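Local coordinates for conjugal transfer protein TRWB (PDB 1E9R), which serves as the coupling protein of bacterial conjugation, probably linking DNA processing to transport as a six-subunit P-loop ATPase that resembles ring helicases and F1-ATPase, at residues Thr21-Met32 against Gly411-Pro419; Thr268-Glu276 against Ser296-Ala307. All coordinates share one frame; numbering follows the deposited sequence.

Contact 1: residues Thr21-Met32 against Gly411-Pro419; sequences TRIVSGGKLKRM and GNRPIAKVP. With SO4 (sulfate ion), chain J.
P414 takes side chains of 21-32 from several directions. The CB atoms of R22 and P414 meet at 3.7 Å, while R22 bends at chi3 (-65°) and folds its guanidinium back, laying one face over P414 CD, off-centre toward the rim. Its NH2 then stands 3.0 Å from N412 O, and the guanidinium and N412 amide planes are nearly parallel, 16° apart. M32 reaches in with its thioether, SD 3.9 Å from P414 CG, and V24 CB packs on the same CG. Two backbone bonds, I415 N to R22 O (2.7 Å) and V24 N to I415 O (2.8 Å), pair the short, weakly bonded strand 23-24 parallel to 415-419, at the edge of the large mixed sheet within this chain. I23 and I415 share one face of it, CG1 to CG1. On the other face lies A416, whose CB meets L29 CD2 at 3.4 Å; L29 already heads toward 411-419, and CG anti to the backbone N (chi1 177°) carries CD2 onto that CB. A water bridges R22 N and R413 O. S25 caps helix 26-32, its OG accepting from K28 N and donating to a sulfate, probably from the crystallisation liquor, that R31 also grips. Two short strand bonds and mostly apolar packing hold the N-terminal strand and helix to the sheet edge, while R31 and S25 turn to the anion.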
# COMPACT_ATOMS: atom_id res chain seq x y z
N THR B 21 -33.08 -1.59 -7.61
CA THR B 21 -33.20 -2.90 -8.23
C THR B 21 -34.56 -3.54 -8.00
O THR B 21 -35.05 -3.62 -6.87
CB THR B 21 -32.11 -3.87 -7.70
OG1 THR B 21 -30.83 -3.43 -8.16
CG2 THR B 21 -32.36 -5.30 -8.17
N ARG B 22 -35.17 -4.02 -9.08
CA ARG B 22 -36.46 -4.67 -8.99
C ARG B 22 -36.23 -6.16 -9.07
O ARG B 22 -35.47 -6.62 -9.90
CB ARG B 22 -37.36 -4.24 -10.15
CG ARG B 22 -37.73 -2.76 -10.15
CD ARG B 22 -38.39 -2.38 -11.46
NE ARG B 22 -37.48 -2.51 -12.60
CZ ARG B 22 -37.87 -2.55 -13.87
NH1 ARG B 22 -39.16 -2.47 -14.17
NH2 ARG B 22 -36.98 -2.64 -14.84
N ILE B 23 -36.86 -6.92 -8.19
CA ILE B 23 -36.72 -8.36 -8.27
C ILE B 23 -38.10 -8.88 -8.64
O ILE B 23 -39.11 -8.45 -8.09
CB ILE B 23 -36.21 -8.99 -6.95
CG1 ILE B 23 -36.03 -10.51 -7.15
CG2 ILE B 23 -37.15 -8.66 -5.80
CD1 ILE B 23 -35.36 -11.23 -5.99
N VAL B 24 -38.11 -9.79 -9.60
CA VAL B 24 -39.34 -10.34 -10.13
C VAL B 24 -39.24 -11.86 -10.06
O VAL B 24 -38.18 -12.40 -9.73
CB VAL B 24 -39.49 -9.80 -11.59
CG1 VAL B 24 -39.43 -10.91 -12.61
CG2 VAL B 24 -40.74 -9.01 -11.71
N SER B 25 -40.34 -12.56 -10.33
CA SER B 25 -40.33 -14.02 -10.30
C SER B 25 -39.71 -14.52 -11.60
O SER B 25 -39.72 -13.82 -12.61
CB SER B 25 -41.76 -14.56 -10.19
OG SER B 25 -42.45 -14.45 -11.43
N GLY B 26 -39.16 -15.73 -11.58
CA GLY B 26 -38.56 -16.25 -12.79
C GLY B 26 -39.57 -16.20 -13.93
O GLY B 26 -39.26 -15.76 -15.04
N GLY B 27 -40.79 -16.65 -13.64
CA GLY B 27 -41.82 -16.66 -14.66
C GLY B 27 -42.06 -15.30 -15.28
O GLY B 27 -42.12 -15.17 -16.51
N LYS B 28 -42.19 -14.28 -14.43
CA LYS B 28 -42.43 -12.93 -14.91
C LYS B 28 -41.26 -12.36 -15.73
O LYS B 28 -41.48 -11.60 -16.69
CB LYS B 28 -42.74 -12.01 -13.73
CG LYS B 28 -42.94 -10.57 -14.15
CD LYS B 28 -43.55 -9.74 -13.03
CE LYS B 28 -43.63 -8.28 -13.43
NZ LYS B 28 -44.05 -7.43 -12.29
N LEU B 29 -40.03 -12.71 -15.38
CA LEU B 29 -38.88 -12.22 -16.14
C LEU B 29 -38.88 -12.84 -17.54
O LEU B 29 -38.67 -12.15 -18.54
CB LEU B 29 -37.57 -12.56 -15.42
CG LEU B 29 -36.24 -12.18 -16.11
CD1 LEU B 29 -36.21 -10.69 -16.37
CD2 LEU B 29 -35.08 -12.60 -15.22
N LYS B 30 -39.13 -14.15 -17.59
CA LYS B 30 -39.18 -14.88 -18.87
C LYS B 30 -40.22 -14.20 -19.74
O LYS B 30 -40.06 -14.05 -20.95
CB LYS B 30 -39.54 -16.36 -18.62
CG LYS B 30 -38.55 -17.07 -17.68
CD LYS B 30 -38.86 -18.53 -17.35
CE LYS B 30 -37.81 -19.05 -16.36
NZ LYS B 30 -38.07 -20.41 -15.82
N ARG B 31 -41.29 -13.76 -19.10
CA ARG B 31 -42.39 -13.08 -19.77
C ARG B 31 -41.89 -11.77 -20.37
O ARG B 31 -42.19 -11.44 -21.52
CB ARG B 31 -43.50 -12.81 -18.76
CG ARG B 31 -44.89 -12.55 -19.34
CD ARG B 31 -45.88 -12.24 -18.23
NE ARG B 31 -45.92 -13.29 -17.23
CZ ARG B 31 -46.03 -13.07 -15.93
NH1 ARG B 31 -46.11 -11.83 -15.50
NH2 ARG B 31 -46.06 -14.08 -15.08
N MET B 32 -41.13 -11.03 -19.57
CA MET B 32 -40.60 -9.73 -19.98
C MET B 32 -39.44 -9.75 -20.99
O MET B 32 -39.31 -8.82 -21.79
CB MET B 32 -40.16 -8.94 -18.75
CG MET B 32 -41.26 -8.69 -17.73
SD MET B 32 -40.62 -7.82 -16.28
CE MET B 32 -40.30 -6.23 -16.96
N GLY B 411 -29.08 -3.32 -18.86
CA GLY B 411 -30.16 -2.36 -18.99
C GLY B 411 -31.15 -2.34 -17.83
O GLY B 411 -30.85 -2.79 -16.72
N ASN B 412 -32.34 -1.83 -18.11
CA ASN B 412 -33.38 -1.70 -17.11
C ASN B 412 -34.27 -2.93 -17.02
O ASN B 412 -35.44 -2.91 -17.39
CB ASN B 412 -34.21 -0.45 -17.43
CG ASN B 412 -35.17 -0.11 -16.34
OD1 ASN B 412 -34.85 -0.21 -15.16
ND2 ASN B 412 -36.37 0.32 -16.72
N ARG B 413 -33.69 -4.02 -16.53
CA ARG B 413 -34.40 -5.28 -16.37
C ARG B 413 -34.39 -5.68 -14.92
O ARG B 413 -33.39 -5.52 -14.23
CB ARG B 413 -33.71 -6.41 -17.13
CG ARG B 413 -33.23 -6.06 -18.51
CD ARG B 413 -34.33 -6.18 -19.51
NE ARG B 413 -33.80 -6.01 -20.85
CZ ARG B 413 -34.52 -6.15 -21.96
NH1 ARG B 413 -35.81 -6.48 -21.88
NH2 ARG B 413 -33.94 -5.98 -23.15
N PRO B 414 -35.51 -6.21 -14.41
CA PRO B 414 -35.48 -6.61 -13.01
C PRO B 414 -34.65 -7.89 -12.92
O PRO B 414 -34.34 -8.50 -13.95
CB PRO B 414 -36.95 -6.83 -12.69
CG PRO B 414 -37.52 -7.27 -14.00
CD PRO B 414 -36.87 -6.32 -14.97
N ILE B 415 -34.27 -8.30 -11.71
CA ILE B 415 -33.50 -9.52 -11.55
C ILE B 415 -34.46 -10.59 -11.05
O ILE B 415 -35.54 -10.28 -10.54
CB ILE B 415 -32.37 -9.35 -10.51
CG1 ILE B 415 -32.97 -9.11 -9.13
CG2 ILE B 415 -31.44 -8.22 -10.92
CD1 ILE B 415 -31.96 -9.05 -8.01
N ALA B 416 -34.07 -11.86 -11.21
CA ALA B 416 -34.91 -12.96 -10.79
C ALA B 416 -34.11 -14.14 -10.22
O ALA B 416 -33.02 -14.44 -10.71
CB ALA B 416 -35.75 -13.43 -11.97
N LYS B 417 -34.64 -14.78 -9.19
CA LYS B 417 -34.00 -15.95 -8.60
C LYS B 417 -34.64 -17.12 -9.33
O LYS B 417 -35.83 -17.40 -9.17
CB LYS B 417 -34.31 -16.01 -7.11
CG LYS B 417 -33.66 -17.17 -6.36
CD LYS B 417 -34.11 -17.15 -4.90
CE LYS B 417 -33.65 -18.38 -4.15
NZ LYS B 417 -34.14 -18.38 -2.75
N VAL B 418 -33.84 -17.79 -10.15
CA VAL B 418 -34.31 -18.90 -10.96
C VAL B 418 -33.47 -20.15 -10.72
O VAL B 418 -32.29 -20.05 -10.38
CB VAL B 418 -34.25 -18.53 -12.46
CG1 VAL B 418 -34.55 -19.73 -13.33
CG2 VAL B 418 -35.24 -17.43 -12.76
N PRO B 419 -34.07 -21.34 -10.86
CA PRO B 419 -33.28 -22.55 -10.65
C PRO B 419 -32.68 -23.04 -11.97
O PRO B 419 -33.23 -22.81 -13.05
CB PRO B 419 -34.31 -23.52 -10.09
CG PRO B 419 -35.51 -23.16 -10.88
CD PRO B 419 -35.51 -21.64 -10.82
S SO4 J . -46.21 -13.98 -11.94
O1 SO4 J . -45.76 -15.16 -12.72
O2 SO4 J . -46.06 -12.75 -12.74
O3 SO4 J . -47.63 -14.16 -11.57
O4 SO4 J . -45.42 -13.85 -10.71
O HOH W 1 -33.50 -4.18 -11.75

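Contact 2: residues Thr268-Glu276 against Ser296-Ala307; sequences TSILSLPEE and SLADALTKGRKA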
# COMPACT_ATOMS: atom_id res chain seq x y z
N THR B 268 -8.20 -11.10 -30.98
CA THR B 268 -7.60 -10.09 -31.86
C THR B 268 -8.09 -10.23 -33.28
O THR B 268 -8.32 -9.23 -33.97
CB THR B 268 -6.08 -10.21 -31.98
OG1 THR B 268 -5.53 -10.72 -30.78
CG2 THR B 268 -5.48 -8.85 -32.26
N SER B 269 -8.22 -11.47 -33.71
CA SER B 269 -8.62 -11.77 -35.07
C SER B 269 -10.01 -11.29 -35.50
O SER B 269 -10.16 -10.83 -36.62
CB SER B 269 -8.47 -13.27 -35.33
OG SER B 269 -7.10 -13.63 -35.29
N ILE B 270 -11.00 -11.39 -34.62
CA ILE B 270 -12.34 -10.96 -34.98
C ILE B 270 -12.37 -9.47 -35.35
O ILE B 270 -13.22 -9.03 -36.11
CB ILE B 270 -13.35 -11.17 -33.86
CG1 ILE B 270 -12.95 -10.31 -32.67
CG2 ILE B 270 -13.41 -12.65 -33.49
CD1 ILE B 270 -14.06 -10.10 -31.69
N LEU B 271 -11.44 -8.71 -34.80
CA LEU B 271 -11.35 -7.28 -35.06
C LEU B 271 -10.90 -7.02 -36.48
O LEU B 271 -10.95 -5.88 -36.97
CB LEU B 271 -10.37 -6.63 -34.09
CG LEU B 271 -10.89 -6.00 -32.81
CD1 LEU B 271 -11.94 -6.86 -32.18
CD2 LEU B 271 -9.71 -5.78 -31.87
N SER B 272 -10.45 -8.08 -37.14
CA SER B 272 -9.97 -7.97 -38.52
C SER B 272 -10.96 -8.55 -39.51
O SER B 272 -10.78 -8.43 -40.72
CB SER B 272 -8.62 -8.70 -38.67
OG SER B 272 -7.55 -7.93 -38.15
N LEU B 273 -12.01 -9.19 -39.00
CA LEU B 273 -13.03 -9.79 -39.86
C LEU B 273 -13.78 -8.75 -40.67
O LEU B 273 -14.09 -7.67 -40.17
CB LEU B 273 -14.04 -10.59 -39.03
CG LEU B 273 -13.54 -11.88 -38.41
CD1 LEU B 273 -14.65 -12.51 -37.61
CD2 LEU B 273 -13.05 -12.82 -39.48
N PRO B 274 -14.08 -9.07 -41.94
CA PRO B 274 -14.81 -8.13 -42.79
C PRO B 274 -16.21 -7.91 -42.23
O PRO B 274 -16.80 -8.79 -41.60
CB PRO B 274 -14.82 -8.83 -44.15
CG PRO B 274 -14.83 -10.28 -43.77
CD PRO B 274 -13.81 -10.33 -42.66
N GLU B 275 -16.74 -6.71 -42.45
CA GLU B 275 -18.06 -6.35 -41.96
C GLU B 275 -19.18 -7.27 -42.45
O GLU B 275 -19.50 -7.31 -43.64
CB GLU B 275 -18.36 -4.90 -42.32
CG GLU B 275 -18.33 -3.97 -41.12
CD GLU B 275 -19.54 -4.16 -40.22
OE1 GLU B 275 -19.90 -5.33 -39.95
OE2 GLU B 275 -20.13 -3.14 -39.79
N GLU B 276 -19.77 -8.02 -41.51
CA GLU B 276 -20.87 -8.93 -41.80
C GLU B 276 -21.95 -8.74 -40.74
O GLU B 276 -21.91 -9.37 -39.68
CB GLU B 276 -20.43 -10.40 -41.78
CG GLU B 276 -19.62 -10.84 -42.99
CD GLU B 276 -20.22 -10.37 -44.30
OE1 GLU B 276 -21.46 -10.46 -44.46
OE2 GLU B 276 -19.44 -9.91 -45.18
N SER B 296 -5.72 -9.04 -25.54
CA SER B 296 -6.80 -8.56 -26.41
C SER B 296 -8.21 -8.80 -25.95
O SER B 296 -9.15 -8.33 -26.59
CB SER B 296 -6.65 -9.19 -27.80
OG SER B 296 -5.29 -9.17 -28.20
N LEU B 297 -8.39 -9.53 -24.86
CA LEU B 297 -9.74 -9.80 -24.36
C LEU B 297 -10.54 -8.50 -24.18
O LEU B 297 -11.68 -8.40 -24.63
CB LEU B 297 -9.69 -10.53 -23.03
CG LEU B 297 -10.82 -11.51 -22.72
CD1 LEU B 297 -10.94 -11.63 -21.21
CD2 LEU B 297 -12.13 -11.05 -23.33
N ALA B 298 -9.94 -7.52 -23.51
CA ALA B 298 -10.59 -6.24 -23.24
C ALA B 298 -11.13 -5.55 -24.48
O ALA B 298 -12.27 -5.10 -24.50
CB ALA B 298 -9.64 -5.32 -22.51
N ASP B 299 -10.30 -5.43 -25.51
CA ASP B 299 -10.75 -4.78 -26.73
C ASP B 299 -11.85 -5.59 -27.41
O ASP B 299 -12.77 -5.04 -28.01
CB ASP B 299 -9.58 -4.58 -27.68
CG ASP B 299 -8.51 -3.70 -27.10
OD1 ASP B 299 -8.84 -2.58 -26.64
OD2 ASP B 299 -7.33 -4.12 -27.11
N ALA B 300 -11.75 -6.91 -27.32
CA ALA B 300 -12.74 -7.77 -27.95
C ALA B 300 -14.09 -7.60 -27.29
O ALA B 300 -15.11 -7.67 -27.96
CB ALA B 300 -12.29 -9.23 -27.90
N LEU B 301 -14.10 -7.39 -25.98
CA LEU B 301 -15.36 -7.22 -25.23
C LEU B 301 -15.98 -5.86 -25.49
O LEU B 301 -17.19 -5.69 -25.36
CB LEU B 301 -15.10 -7.36 -23.74
CG LEU B 301 -14.74 -8.77 -23.29
CD1 LEU B 301 -14.25 -8.76 -21.85
CD2 LEU B 301 -15.97 -9.64 -23.44
N THR B 302 -15.14 -4.92 -25.88
CA THR B 302 -15.54 -3.56 -26.11
C THR B 302 -15.75 -3.15 -27.56
O THR B 302 -16.61 -2.33 -27.86
CB THR B 302 -14.48 -2.65 -25.48
OG1 THR B 302 -14.67 -2.65 -24.06
CG2 THR B 302 -14.54 -1.24 -26.06
N LYS B 303 -14.97 -3.74 -28.47
CA LYS B 303 -15.05 -3.36 -29.86
C LYS B 303 -15.47 -4.47 -30.80
O LYS B 303 -15.31 -4.34 -32.02
CB LYS B 303 -13.68 -2.84 -30.29
CG LYS B 303 -13.02 -1.95 -29.26
CD LYS B 303 -11.62 -1.55 -29.67
CE LYS B 303 -11.02 -0.59 -28.66
NZ LYS B 303 -9.66 -0.13 -29.08
N GLY B 304 -16.02 -5.55 -30.25
CA GLY B 304 -16.40 -6.67 -31.10
C GLY B 304 -17.85 -6.82 -31.50
O GLY B 304 -18.23 -7.86 -32.05
N ARG B 305 -18.68 -5.80 -31.26
CA ARG B 305 -20.11 -5.88 -31.60
C ARG B 305 -20.33 -5.92 -33.11
O ARG B 305 -21.26 -6.60 -33.58
CB ARG B 305 -20.88 -4.70 -31.00
CG ARG B 305 -22.23 -4.45 -31.67
CD ARG B 305 -22.89 -3.19 -31.16
NE ARG B 305 -23.66 -3.45 -29.95
CZ ARG B 305 -24.76 -4.21 -29.92
NH1 ARG B 305 -25.21 -4.77 -31.04
NH2 ARG B 305 -25.41 -4.40 -28.77
N LYS B 306 -19.50 -5.20 -33.86
CA LYS B 306 -19.62 -5.17 -35.31
C LYS B 306 -19.30 -6.55 -35.88
O LYS B 306 -19.79 -6.92 -36.94
CB LYS B 306 -18.67 -4.13 -35.89
CG LYS B 306 -19.35 -2.95 -36.59
CD LYS B 306 -20.36 -2.23 -35.68
CE LYS B 306 -20.75 -0.87 -36.25
NZ LYS B 306 -21.22 -0.93 -37.66
N ALA B 307 -18.47 -7.30 -35.17
CA ALA B 307 -18.09 -8.64 -35.62
C ALA B 307 -19.10 -9.66 -35.13
O ALA B 307 -19.10 -10.79 -35.58
CB ALA B 307 -16.71 -9.00 -35.12
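I270 and A307 meet closely, A307 CB lying 3.6 Å from I270 O and 4.2 Å from I270 CB. The isoleucine's CG1 sits between the backbone N and the carbonyl carbon (chi1 64°), and its outer methyl reaches over to the other side of the contact: CD1 is 4.2 Å from G304 CA and 4.3 Å from A300 CB. G304 matters here, because its bare CA lets that methyl settle against the backbone. Beside it, L271 sends CD1 to K303 O, also at 4.2 Å, and CD2 toward D299 CB. L309 of strand 309-315 touches both I270 and A300, so this apolar patch extends onto the central sheet.

In the P-loop NTPase fold the two segments belong to successive helix-to-strand connections: 268-276 leaves helix 252-269 and leads to strand 281-285, whereas 296-307 carries the short helix 297-303 into strand 309-315, parallel to and adjacent to 281-285. At the inner end, the T268 and S296 hydroxyls, OG1 and OG, lie 3.0 Å apart. Both side chains are buried, and D264 holds both residues: its backbone O accepts from T268 OG1 and its carboxylate from S296 N. The second subunit begins close by, with its D250 packing on L271 and its E249 on K303.

Toward solvent the contact thins to one long salt bridge. K306, kinked at chi2 and chi4, brings NZ to 3.3 Å from E275 OE2, nearly in line with the C-O bond of the carboxylate. E275 also lays that oxygen 3.3 Å from K306 CG, leaving the two exposed chains crossing at a slant.

The centres of contacts 1 and 2 are 30 Å apart, and their nearest atoms about 10 Å, without touching. Along the chain, 21-32 comes first and 411-419 last, with both segments of contact 2 between them. Contact 1 lies in the large mixed sheet, contact 2 in the connections that flank its central strands: the first pairs strands 23-24 and 415-419 at one outer edge, so that an early and a late segment of the chain meet there, whereas the second serves the neighbouring strands 281-285 and 309-315. Each also touches the second subunit. A sheet-edge pairing and the connections beside the central strands thus both lie near a subunit boundary, consistent with the six-subunit, F1-ATPase-like assembly.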